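Local coordinates for protein putative peptidyl-arginine deiminase (Chlorobium tepidum, PDB 1XKN) that probably hydrolyses the guanidinium group of arginine-like substrates, as a putative peptidyl-arginine or agmatine deiminase, at residues G208-D212 with R281-S285. Sequence-based numbering, arbitrary orientation.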
# COMPACT_ATOMS: atom_id res chain seq x y z
N GLY A 208 10.78 0.99 -12.11
CA GLY A 208 10.69 1.50 -10.75
C GLY A 208 12.02 2.05 -10.27
O GLY A 208 12.87 2.41 -11.08
N ILE A 209 12.21 2.10 -8.95
CA ILE A 209 13.44 2.63 -8.37
C ILE A 209 14.48 1.56 -8.02
O ILE A 209 14.21 0.37 -8.06
CB ILE A 209 13.16 3.46 -7.10
CG1 ILE A 209 12.60 2.56 -5.99
CG2 ILE A 209 12.17 4.58 -7.43
CD1 ILE A 209 12.36 3.28 -4.67
N ALA A 210 15.67 2.02 -7.66
CA ALA A 210 16.78 1.14 -7.32
C ALA A 210 16.62 0.44 -5.97
O ALA A 210 16.01 0.97 -5.05
CB ALA A 210 18.09 1.92 -7.34
N GLY A 211 17.20 -0.76 -5.88
CA GLY A 211 17.15 -1.54 -4.65
C GLY A 211 15.81 -2.17 -4.35
O GLY A 211 15.62 -2.78 -3.30
N ASP A 212 14.88 -2.02 -5.29
CA ASP A 212 13.53 -2.55 -5.15
C ASP A 212 13.42 -4.03 -5.54
O ASP A 212 13.73 -4.41 -6.66
CB ASP A 212 12.60 -1.67 -6.01
CG ASP A 212 11.18 -2.17 -6.03
OD1 ASP A 212 10.72 -2.73 -5.01
OD2 ASP A 212 10.52 -1.98 -7.08
N ARG A 281 21.96 -0.73 -1.80
CA ARG A 281 21.03 0.39 -1.96
C ARG A 281 19.64 -0.10 -1.55
O ARG A 281 19.20 -1.17 -1.97
CB ARG A 281 21.03 0.85 -3.42
CG ARG A 281 20.15 2.07 -3.72
CD ARG A 281 20.68 3.31 -3.02
NE ARG A 281 19.96 4.53 -3.38
CZ ARG A 281 20.17 5.25 -4.48
NH1 ARG A 281 21.08 4.87 -5.36
NH2 ARG A 281 19.47 6.35 -4.70
N LEU A 282 18.96 0.68 -0.71
CA LEU A 282 17.62 0.34 -0.24
C LEU A 282 16.60 1.20 -0.98
O LEU A 282 16.88 2.35 -1.32
CB LEU A 282 17.52 0.56 1.27
CG LEU A 282 18.62 -0.13 2.10
CD1 LEU A 282 18.31 0.02 3.59
CD2 LEU A 282 18.70 -1.60 1.73
N PRO A 283 15.40 0.66 -1.24
CA PRO A 283 14.33 1.37 -1.95
C PRO A 283 13.55 2.41 -1.16
O PRO A 283 12.32 2.40 -1.12
CB PRO A 283 13.44 0.23 -2.43
CG PRO A 283 13.51 -0.74 -1.29
CD PRO A 283 14.99 -0.72 -0.90
N ALA A 284 14.28 3.33 -0.53
CA ALA A 284 13.66 4.39 0.26
C ALA A 284 12.91 5.36 -0.65
O ALA A 284 13.46 5.85 -1.63
CB ALA A 284 14.73 5.14 1.05
N SER A 285 11.65 5.64 -0.31
CA SER A 285 10.85 6.55 -1.11
C SER A 285 9.69 7.17 -0.34
O SER A 285 8.96 6.47 0.36
CB SER A 285 10.30 5.83 -2.34
OG SER A 285 9.44 6.70 -3.07
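Two loops meet in a turn-against-turn van der Waals contact, with no hydrogen bond between them. I209 to D212 form a type II beta turn, and P283, the centre of an inverse gamma turn, packs into it. CD1 of I209 lies 3.9 Å from CB of P283 and 4.0 Å from CB of S285, while against one face of the proline ring O of G211 is 3.2 Å from CD of P283 and CB of D212 4.1 Å from CB of P283. Backbone CA-H...O contacts reinforce the fit: CA of P283 approaches O of A210 at 3.5 Å, and CA of G211 approaches O of R281 at 3.4 Å. Glycine suits position 211 twice over, since the positive phi of 74° favours it and a CB would collide with that R281 carbonyl. A210 CB also rests 4.2 Å from CG of R281, whose guanidinium forms salt bridges with D240 and E241. D212 accepts a hydrogen bond from the backbone N of G216 and pairs with T214. The contact ties the loop between strands 201-205 and 222-226 to the one linking strands 280-281 and 290-291, with L282 turned away onto Y277 of strand 276-277.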